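Local coordinates for tailspike protein (Acinetobacter phage vB_ApiP_P1, PDB 6E1R) that probably recognises and hydrolyses the capsular polysaccharide of Acinetobacter at the start of infection, as phage tailspikes with depolymerase activity do, at residues L469-G475 with R540-F546; N483-L489 with S515-W521. All coordinates share one frame. Numbering follows the deposited sequence.

Interaction 1 (L469-G475 with R540-F546); sequences LVNAIFG and RFAMEVF
V470, A472 and F474 share the apolar face of an antiparallel strand pair with F541, M543 and V545. M543, a selenomethionine with chi1 m and chi2 p, lies across two neighbours: its CG is 3.8 Å from V470 CG1 and 3.9 Å from A472 CB. V470 CG2 meets V545 CG2 at 4.0 Å. At one end F474 (chi1 t) turns its edge to the face of F541 (chi1 m), a T-shaped pair with centroids 5.2 Å apart and planes at 62°. F519 and W521 of strand 519-523 pack on M543 from the facing sheet, so V470, A472, M543 and F541 face the interior of a two-sheet beta sandwich in the C-terminal domain, while F474 lies at its exposed edge. Both strands are extended, with axes 4.6 Å apart at 163°. The register pairs L469 with F546, V470 with V545 and F474 with F541. Backbone hydrogen bonds join L469 N to F546 O (2.8 Å), F546 N to L469 O (2.7 Å), N471 N to E544 O (2.9 Å), I473 N to A542 O (3.0 Å) and A542 N to I473 O (3.1 Å); beyond the strand end, G475 N reaches R540 O (2.9 Å). The other face carries L469, N471, I473, A542, E544 and F546. There hydrogen bonds link N471 ND2 to A485 O and S484 OG, N471 OD1 to N550 of the second subunit, and E544 OE2 to Y435 OH.

Interaction 2 (N483-L489 with S515-W521); sequences NSAVYEL and SHPSFTW
The interior of the C-terminal beta sandwich is bridged here: strand 484-489 belongs to one sheet, and 515-521 is a loop running into strand 519-521 of the other. The two strand axes are 9.6 Å apart and point nearly the same way, at 13°, a sheet-to-sheet spacing filled by side chains. A485, Y487 and L489 direct their CA-to-CB bonds toward 515-521, whereas S484 and V486 point theirs away, to the side where the second subunit packs. Y487 (chi1 m, chi2 84°) reaches across the gap: its OH donates to P517 O at 2.6 Å and accepts from F519 N at 3.0 Å, tying the hydroxyl to the backbone where the loop enters the strand. P517 (phi/psi -79/67) is the centre of an inverse gamma turn, closed by a weak 2.8 Å bond from S518 N to H516 O. Its ring lies against the start of the opposing strand, CG 3.8 Å from A485 CB and CD 3.6 Å from N483 CB. At the loop end, N483 ND2 (chi1 m) donates a hydrogen bond to S515 O at 2.9 Å. W521 (chi1 m, chi2 93°) fills the other end. Its edge meets the face of Y487 in a T-shaped pair, five-membered ring to phenol ring, centroids 4.5 Å apart and planes at 68°, with W521 NE1 3.2 Å from Y487 CG. L489 (chi1 m, chi2 t) sets a CH-pi contact over the indole, its CD1 4.0 Å from the five-membered ring centroid and 3.6 Å from W521 CG.

Overall arrangement
Both interactions lie in the C-terminal domain, at the far end of the chain from its N-terminus and beyond the parallel beta-helix. Their centres are about 7 Å apart. Interaction 1 pairs neighbouring strands within one five-stranded antiparallel sheet; interaction 2 connects the next strand of that sheet to the facing four-stranded sheet. Along the chain the order is 469-475, 483-489, 515-521, 540-546, so both segments of interaction 2 fall between those of interaction 1. V470 O and Y487 N, 2.8 Å apart, form a probable hydrogen bond between neighbouring strands. F519, edge-to-face with F541, and W521, on V470 and M543, make the interior continuous, while the sheet's other face packs against the second subunit.

Interaction 1 (L469-G475 with R540-F546)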
ATOM      1  N   LEU A 469      37.155 -10.211  28.462  1.00 32.34           N
ATOM      2  CA  LEU A 469      36.943 -11.619  28.783  1.00 30.94           C
ATOM      3  C   LEU A 469      37.470 -12.447  27.619  1.00 37.17           C
ATOM      4  O   LEU A 469      36.919 -12.394  26.516  1.00 40.92           O
ATOM      5  CB  LEU A 469      35.466 -11.909  29.041  1.00 30.22           C
ATOM      6  CG  LEU A 469      35.109 -13.358  29.377  1.00 31.94           C
ATOM      7  CD1 LEU A 469      35.808 -13.813  30.648  1.00 28.53           C
ATOM      8  CD2 LEU A 469      33.600 -13.522  29.501  1.00 33.79           C
ATOM      9  N   VAL A 470      38.530 -13.213  27.862  1.00 36.77           N
ATOM     10  CA  VAL A 470      39.181 -14.008  26.828  1.00 32.52           C
ATOM     11  C   VAL A 470      38.979 -15.482  27.141  1.00 33.22           C
ATOM     12  O   VAL A 470      39.293 -15.938  28.248  1.00 34.66           O
ATOM     13  CB  VAL A 470      40.678 -13.680  26.712  1.00 26.76           C
ATOM     14  CG1 VAL A 470      41.286 -14.462  25.564  1.00 26.88           C
ATOM     15  CG2 VAL A 470      40.884 -12.188  26.515  1.00 30.13           C
ATOM     16  N   ASN A 471      38.461 -16.224  26.167  1.00 39.94           N
ATOM     17  CA  ASN A 471      38.331 -17.673  26.253  1.00 37.32           C
ATOM     18  C   ASN A 471      39.259 -18.275  25.207  1.00 38.39           C
ATOM     19  O   ASN A 471      38.958 -18.241  24.008  1.00 46.29           O
ATOM     20  CB  ASN A 471      36.885 -18.115  26.035  1.00 33.19           C
ATOM     21  CG  ASN A 471      36.698 -19.613  26.207  1.00 35.46           C
ATOM     22  OD1 ASN A 471      35.697 -20.178  25.768  1.00 37.25           O
ATOM     23  ND2 ASN A 471      37.656 -20.260  26.860  1.00 36.80           N
ATOM     24  N   ALA A 472      40.385 -18.818  25.658  1.00 31.29           N
ATOM     25  CA  ALA A 472      41.357 -19.445  24.777  1.00 30.57           C
ATOM     26  C   ALA A 472      41.148 -20.952  24.785  1.00 31.81           C
ATOM     27  O   ALA A 472      40.935 -21.554  25.842  1.00 35.49           O
ATOM     28  CB  ALA A 472      42.786 -19.108  25.204  1.00 27.80           C
ATOM     29  N   ILE A 473      41.204 -21.555  23.600  1.00 37.90           N
ATOM     30  CA  ILE A 473      41.004 -22.987  23.440  1.00 36.69           C
ATOM     31  C   ILE A 473      42.108 -23.550  22.557  1.00 34.49           C
ATOM     32  O   ILE A 473      42.791 -22.825  21.831  1.00 30.91           O
ATOM     33  CB  ILE A 473      39.623 -23.321  22.839  1.00 39.03           C
ATOM     34  CG1 ILE A 473      39.492 -22.701  21.447  1.00 43.06           C
ATOM     35  CG2 ILE A 473      38.506 -22.846  23.757  1.00 37.71           C
ATOM     36  CD1 ILE A 473      38.325 -23.229  20.650  1.00 46.69           C
ATOM     37  N   PHE A 474      42.272 -24.867  22.631  1.00 38.58           N
ATOM     38  CA  PHE A 474      43.197 -25.585  21.767  1.00 40.42           C
ATOM     39  C   PHE A 474      42.505 -25.918  20.452  1.00 46.45           C
ATOM     40  O   PHE A 474      41.403 -26.477  20.449  1.00 46.73           O
ATOM     41  CB  PHE A 474      43.690 -26.862  22.448  1.00 36.51           C
ATOM     42  CG  PHE A 474      44.723 -27.611  21.661  1.00 36.18           C
ATOM     43  CD1 PHE A 474      45.913 -27.002  21.296  1.00 39.18           C
ATOM     44  CD2 PHE A 474      44.511 -28.927  21.290  1.00 37.58           C
ATOM     45  CE1 PHE A 474      46.869 -27.692  20.574  1.00 38.41           C
ATOM     46  CE2 PHE A 474      45.461 -29.622  20.568  1.00 38.74           C
ATOM     47  CZ  PHE A 474      46.642 -29.004  20.210  1.00 37.64           C
ATOM     48  N   GLY A 475      43.151 -25.574  19.342  1.00 48.86           N
ATOM     49  CA  GLY A 475      42.551 -25.781  18.039  1.00 46.92           C
ATOM     50  C   GLY A 475      41.896 -24.532  17.491  1.00 46.99           C
ATOM     51  O   GLY A 475      42.378 -23.418  17.721  1.00 49.96           O
ATOM     52  N   ARG A 540      48.582 -24.733  17.978  1.00 45.53           N
ATOM     53  CA  ARG A 540      47.602 -23.814  17.414  1.00 40.91           C
ATOM     54  C   ARG A 540      46.436 -23.633  18.377  1.00 42.19           C
ATOM     55  O   ARG A 540      45.831 -24.614  18.820  1.00 46.78           O
ATOM     56  CB  ARG A 540      47.101 -24.315  16.058  1.00 37.62           C
ATOM     57  CG  ARG A 540      45.942 -23.509  15.499  1.00 39.59           C
ATOM     58  CD  ARG A 540      45.814 -23.712  14.003  1.00 35.83           C
ATOM     59  NE  ARG A 540      46.972 -23.161  13.307  1.00 38.95           N
ATOM     60  CZ  ARG A 540      47.109 -23.123  11.986  1.00 43.59           C
ATOM     61  NH1 ARG A 540      46.155 -23.606  11.203  1.00 50.35           N
ATOM     62  NH2 ARG A 540      48.203 -22.600  11.450  1.00 40.54           N
ATOM     63  N   PHE A 541      46.127 -22.378  18.691  1.00 38.08           N
ATOM     64  CA  PHE A 541      45.059 -22.029  19.614  1.00 40.09           C
ATOM     65  C   PHE A 541      44.163 -20.974  18.977  1.00 43.80           C
ATOM     66  O   PHE A 541      44.481 -20.403  17.929  1.00 47.63           O
ATOM     67  CB  PHE A 541      45.622 -21.524  20.951  1.00 38.35           C
ATOM     68  CG  PHE A 541      46.429 -22.551  21.695  1.00 40.76           C
ATOM     69  CD1 PHE A 541      47.768 -22.751  21.397  1.00 38.68           C
ATOM     70  CD2 PHE A 541      45.850 -23.314  22.697  1.00 39.68           C
ATOM     71  CE1 PHE A 541      48.511 -23.696  22.079  1.00 37.29           C
ATOM     72  CE2 PHE A 541      46.588 -24.259  23.384  1.00 38.79           C
ATOM     73  CZ  PHE A 541      47.921 -24.451  23.074  1.00 37.99           C
ATOM     74  N   ALA A 542      43.025 -20.722  19.620  1.00 38.18           N
ATOM     75  CA  ALA A 542      42.066 -19.736  19.140  1.00 37.24           C
ATOM     76  C   ALA A 542      41.453 -19.012  20.327  1.00 37.97           C
ATOM     77  O   ALA A 542      41.005 -19.653  21.283  1.00 40.20           O
ATOM     78  CB  ALA A 542      40.970 -20.393  18.294  1.00 38.89           C
HETATM   79  N   MSE A 543      41.429 -17.685  20.261  1.00 36.15           N
HETATM   80  CA  MSE A 543      40.869 -16.874  21.335  1.00 38.17           C
HETATM   81  C   MSE A 543      39.524 -16.268  20.955  1.00 45.64           C
HETATM   82  O   MSE A 543      39.243 -16.029  19.778  1.00 49.93           O
HETATM   83  CB  MSE A 543      41.836 -15.753  21.729  1.00 41.41           C
HETATM   84  CG  MSE A 543      42.983 -16.177  22.635  1.00 54.12           C
HETATM   85 SE   MSE A 543      44.273 -17.354  21.770  1.00 67.45          SE
HETATM   86  CE  MSE A 543      45.772 -17.091  22.982  1.00 67.86           C
ATOM     87  N   GLU A 544      38.695 -16.023  21.966  1.00 42.66           N
ATOM     88  CA  GLU A 544      37.437 -15.303  21.807  1.00 41.40           C
ATOM     89  C   GLU A 544      37.379 -14.226  22.878  1.00 41.71           C
ATOM     90  O   GLU A 544      37.400 -14.538  24.073  1.00 44.01           O
ATOM     91  CB  GLU A 544      36.234 -16.243  21.917  1.00 46.50           C
ATOM     92  CG  GLU A 544      36.088 -17.192  20.742  1.00 46.31           C
ATOM     93  CD  GLU A 544      34.951 -18.181  20.914  1.00 49.06           C
ATOM     94  OE1 GLU A 544      34.975 -18.955  21.895  1.00 49.96           O
ATOM     95  OE2 GLU A 544      34.033 -18.183  20.068  1.00 46.57           O
ATOM     96  N   VAL A 545      37.312 -12.968  22.453  1.00 38.71           N
ATOM     97  CA  VAL A 545      37.388 -11.828  23.358  1.00 39.42           C
ATOM     98  C   VAL A 545      36.015 -11.177  23.450  1.00 39.87           C
ATOM     99  O   VAL A 545      35.340 -10.977  22.433  1.00 42.44           O
ATOM    100  CB  VAL A 545      38.452 -10.814  22.893  1.00 35.26           C
ATOM    101  CG1 VAL A 545      38.591  -9.682  23.900  1.00 36.51           C
ATOM    102  CG2 VAL A 545      39.789 -11.509  22.679  1.00 26.84           C
ATOM    103  N   PHE A 546      35.609 -10.842  24.673  1.00 35.78           N
ATOM    104  CA  PHE A 546      34.354 -10.149  24.949  1.00 30.84           C
ATOM    105  C   PHE A 546      34.698  -8.892  25.736  1.00 32.31           C
ATOM    106  O   PHE A 546      35.163  -8.980  26.877  1.00 38.83           O
ATOM    107  CB  PHE A 546      33.385 -11.036  25.735  1.00 30.81           C
ATOM    108  CG  PHE A 546      33.103 -12.365  25.089  1.00 34.61           C
ATOM    109  CD1 PHE A 546      33.983 -13.426  25.241  1.00 33.10           C
ATOM    110  CD2 PHE A 546      31.952 -12.559  24.343  1.00 42.39           C
ATOM    111  CE1 PHE A 546      33.724 -14.651  24.652  1.00 35.60           C
ATOM    112  CE2 PHE A 546      31.686 -13.783  23.753  1.00 40.98           C
ATOM    113  CZ  PHE A 546      32.574 -14.830  23.908  1.00 41.43           C
TER

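Interaction 2 (N483-L489 with S515-W521)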
ATOM      1  N   ASN A 483      40.358 -28.403  25.443  1.00 39.02           N
ATOM      2  CA  ASN A 483      41.049 -27.679  26.500  1.00 38.40           C
ATOM      3  C   ASN A 483      40.701 -26.198  26.431  1.00 38.26           C
ATOM      4  O   ASN A 483      40.860 -25.559  25.387  1.00 40.66           O
ATOM      5  CB  ASN A 483      42.560 -27.876  26.381  1.00 39.01           C
ATOM      6  CG  ASN A 483      42.985 -29.304  26.652  1.00 38.85           C
ATOM      7  OD1 ASN A 483      42.267 -30.065  27.303  1.00 40.49           O
ATOM      8  ND2 ASN A 483      44.160 -29.674  26.159  1.00 38.79           N
ATOM      9  N   SER A 484      40.220 -25.654  27.547  1.00 34.43           N
ATOM     10  CA  SER A 484      39.705 -24.294  27.586  1.00 37.51           C
ATOM     11  C   SER A 484      40.262 -23.554  28.793  1.00 40.95           C
ATOM     12  O   SER A 484      40.608 -24.158  29.812  1.00 43.15           O
ATOM     13  CB  SER A 484      38.169 -24.279  27.630  1.00 29.56           C
ATOM     14  OG  SER A 484      37.675 -22.963  27.804  1.00 29.07           O
ATOM     15  N   ALA A 485      40.350 -22.232  28.659  1.00 36.83           N
ATOM     16  CA  ALA A 485      40.775 -21.364  29.745  1.00 36.43           C
ATOM     17  C   ALA A 485      40.145 -19.995  29.547  1.00 37.71           C
ATOM     18  O   ALA A 485      40.023 -19.519  28.416  1.00 35.83           O
ATOM     19  CB  ALA A 485      42.302 -21.243  29.810  1.00 32.15           C
ATOM     20  N   VAL A 486      39.746 -19.367  30.650  1.00 38.78           N
ATOM     21  CA  VAL A 486      39.107 -18.058  30.627  1.00 39.14           C
ATOM     22  C   VAL A 486      39.968 -17.086  31.419  1.00 38.50           C
ATOM     23  O   VAL A 486      40.565 -17.455  32.437  1.00 34.78           O
ATOM     24  CB  VAL A 486      37.666 -18.103  31.181  1.00 39.22           C
ATOM     25  CG1 VAL A 486      36.796 -18.981  30.303  1.00 38.20           C
ATOM     26  CG2 VAL A 486      37.654 -18.604  32.613  1.00 45.68           C
ATOM     27  N   TYR A 487      40.049 -15.849  30.937  1.00 37.50           N
ATOM     28  CA  TYR A 487      40.848 -14.810  31.567  1.00 34.73           C
ATOM     29  C   TYR A 487      40.023 -13.535  31.662  1.00 35.49           C
ATOM     30  O   TYR A 487      39.311 -13.175  30.720  1.00 36.59           O
ATOM     31  CB  TYR A 487      42.136 -14.541  30.778  1.00 37.75           C
ATOM     32  CG  TYR A 487      42.982 -15.772  30.534  1.00 38.97           C
ATOM     33  CD1 TYR A 487      42.718 -16.617  29.462  1.00 41.76           C
ATOM     34  CD2 TYR A 487      44.050 -16.085  31.364  1.00 42.95           C
ATOM     35  CE1 TYR A 487      43.485 -17.741  29.230  1.00 43.15           C
ATOM     36  CE2 TYR A 487      44.826 -17.209  31.138  1.00 41.60           C
ATOM     37  CZ  TYR A 487      44.537 -18.032  30.069  1.00 41.17           C
ATOM     38  OH  TYR A 487      45.302 -19.151  29.837  1.00 40.43           O
ATOM     39  N   GLU A 488      40.123 -12.856  32.800  1.00 37.47           N
ATOM     40  CA  GLU A 488      39.425 -11.598  33.034  1.00 35.82           C
ATOM     41  C   GLU A 488      40.471 -10.500  33.153  1.00 36.45           C
ATOM     42  O   GLU A 488      41.297 -10.523  34.072  1.00 39.91           O
ATOM     43  CB  GLU A 488      38.573 -11.680  34.301  1.00 43.82           C
ATOM     44  CG  GLU A 488      37.684 -10.473  34.555  1.00 51.66           C
ATOM     45  CD  GLU A 488      36.351 -10.567  33.832  1.00 49.86           C
ATOM     46  OE1 GLU A 488      36.275 -11.256  32.792  1.00 45.82           O
ATOM     47  OE2 GLU A 488      35.371  -9.957  34.311  1.00 47.30           O
ATOM     48  N   LEU A 489      40.438  -9.541  32.229  1.00 31.98           N
ATOM     49  CA  LEU A 489      41.491  -8.540  32.116  1.00 32.69           C
ATOM     50  C   LEU A 489      40.900  -7.140  32.176  1.00 38.31           C
ATOM     51  O   LEU A 489      39.901  -6.853  31.511  1.00 41.62           O
ATOM     52  CB  LEU A 489      42.280  -8.716  30.814  1.00 27.32           C
ATOM     53  CG  LEU A 489      42.836 -10.113  30.532  1.00 26.65           C
ATOM     54  CD1 LEU A 489      43.453 -10.173  29.144  1.00 26.63           C
ATOM     55  CD2 LEU A 489      43.849 -10.518  31.594  1.00 26.65           C
ATOM     56  N   SER A 515      49.021 -28.842  24.926  1.00 44.73           N
ATOM     57  CA  SER A 515      47.691 -28.530  24.416  1.00 47.26           C
ATOM     58  C   SER A 515      46.862 -27.673  25.369  1.00 49.12           C
ATOM     59  O   SER A 515      45.676 -27.453  25.099  1.00 49.43           O
ATOM     60  CB  SER A 515      46.940 -29.826  24.099  1.00 50.78           C
ATOM     61  OG  SER A 515      46.789 -30.624  25.261  1.00 52.95           O
ATOM     62  N   HIS A 516      47.444 -27.188  26.465  1.00 44.58           N
ATOM     63  CA  HIS A 516      46.676 -26.379  27.406  1.00 40.88           C
ATOM     64  C   HIS A 516      46.699 -24.917  26.979  1.00 38.78           C
ATOM     65  O   HIS A 516      47.775 -24.382  26.687  1.00 35.06           O
ATOM     66  CB  HIS A 516      47.233 -26.514  28.816  1.00 43.45           C
ATOM     67  CG  HIS A 516      47.093 -27.887  29.395  1.00 44.31           C
ATOM     68  ND1 HIS A 516      47.427 -28.184  30.699  1.00 42.35           N
ATOM     69  CD2 HIS A 516      46.649 -29.045  28.848  1.00 42.52           C
ATOM     70  CE1 HIS A 516      47.198 -29.465  30.930  1.00 42.03           C
ATOM     71  NE2 HIS A 516      46.726 -30.009  29.823  1.00 42.01           N
ATOM     72  N   PRO A 517      45.548 -24.242  26.930  1.00 41.89           N
ATOM     73  CA  PRO A 517      45.508 -22.824  26.506  1.00 40.32           C
ATOM     74  C   PRO A 517      45.930 -21.872  27.620  1.00 38.64           C
ATOM     75  O   PRO A 517      45.150 -21.065  28.140  1.00 36.28           O
ATOM     76  CB  PRO A 517      44.042 -22.648  26.102  1.00 44.39           C
ATOM     77  CG  PRO A 517      43.308 -23.581  27.006  1.00 42.51           C
ATOM     78  CD  PRO A 517      44.203 -24.778  27.198  1.00 43.55           C
ATOM     79  N   SER A 518      47.203 -21.952  27.995  1.00 45.28           N
ATOM     80  CA  SER A 518      47.750 -21.193  29.114  1.00 43.56           C
ATOM     81  C   SER A 518      48.576 -20.030  28.580  1.00 41.37           C
ATOM     82  O   SER A 518      49.566 -20.243  27.871  1.00 40.28           O
ATOM     83  CB  SER A 518      48.601 -22.093  30.006  1.00 44.45           C
ATOM     84  OG  SER A 518      47.902 -23.282  30.334  1.00 46.59           O
ATOM     85  N   PHE A 519      48.178 -18.805  28.925  1.00 36.91           N
ATOM     86  CA  PHE A 519      48.826 -17.625  28.371  1.00 37.39           C
ATOM     87  C   PHE A 519      48.864 -16.510  29.406  1.00 34.73           C
ATOM     88  O   PHE A 519      47.973 -16.390  30.252  1.00 31.25           O
ATOM     89  CB  PHE A 519      48.112 -17.139  27.104  1.00 35.27           C
ATOM     90  CG  PHE A 519      47.934 -18.208  26.065  1.00 32.44           C
ATOM     91  CD1 PHE A 519      48.983 -18.568  25.237  1.00 29.88           C
ATOM     92  CD2 PHE A 519      46.723 -18.864  25.929  1.00 32.00           C
ATOM     93  CE1 PHE A 519      48.825 -19.558  24.287  1.00 32.47           C
ATOM     94  CE2 PHE A 519      46.559 -19.852  24.980  1.00 34.62           C
ATOM     95  CZ  PHE A 519      47.611 -20.199  24.157  1.00 33.66           C
ATOM     96  N   THR A 520      49.913 -15.695  29.324  1.00 33.43           N
ATOM     97  CA  THR A 520      50.022 -14.446  30.064  1.00 32.71           C
ATOM     98  C   THR A 520      49.814 -13.287  29.098  1.00 36.40           C
ATOM     99  O   THR A 520      50.297 -13.322  27.962  1.00 40.67           O
ATOM    100  CB  THR A 520      51.387 -14.329  30.751  1.00 33.82           C
ATOM    101  OG1 THR A 520      51.564 -15.429  31.653  1.00 31.22           O
ATOM    102  CG2 THR A 520      51.492 -13.026  31.530  1.00 37.09           C
ATOM    103  N   TRP A 521      49.101 -12.260  29.553  1.00 38.69           N
ATOM    104  CA  TRP A 521      48.582 -11.220  28.678  1.00 37.42           C
ATOM    105  C   TRP A 521      49.308  -9.897  28.886  1.00 34.62           C
ATOM    106  O   TRP A 521      49.617  -9.513  30.019  1.00 40.27           O
ATOM    107  CB  TRP A 521      47.081 -11.041  28.902  1.00 39.50           C
ATOM    108  CG  TRP A 521      46.336 -12.304  28.644  1.00 45.03           C
ATOM    109  CD1 TRP A 521      45.998 -13.261  29.557  1.00 47.30           C
ATOM    110  CD2 TRP A 521      45.861 -12.770  27.377  1.00 42.54           C
ATOM    111  NE1 TRP A 521      45.330 -14.289  28.937  1.00 45.86           N
ATOM    112  CE2 TRP A 521      45.233 -14.011  27.598  1.00 43.88           C
ATOM    113  CE3 TRP A 521      45.901 -12.255  26.079  1.00 44.23           C
ATOM    114  CZ2 TRP A 521      44.650 -14.744  26.568  1.00 43.76           C
ATOM    115  CZ3 TRP A 521      45.321 -12.983  25.058  1.00 44.21           C
ATOM    116  CH2 TRP A 521      44.706 -14.215  25.307  1.00 43.96           C
TER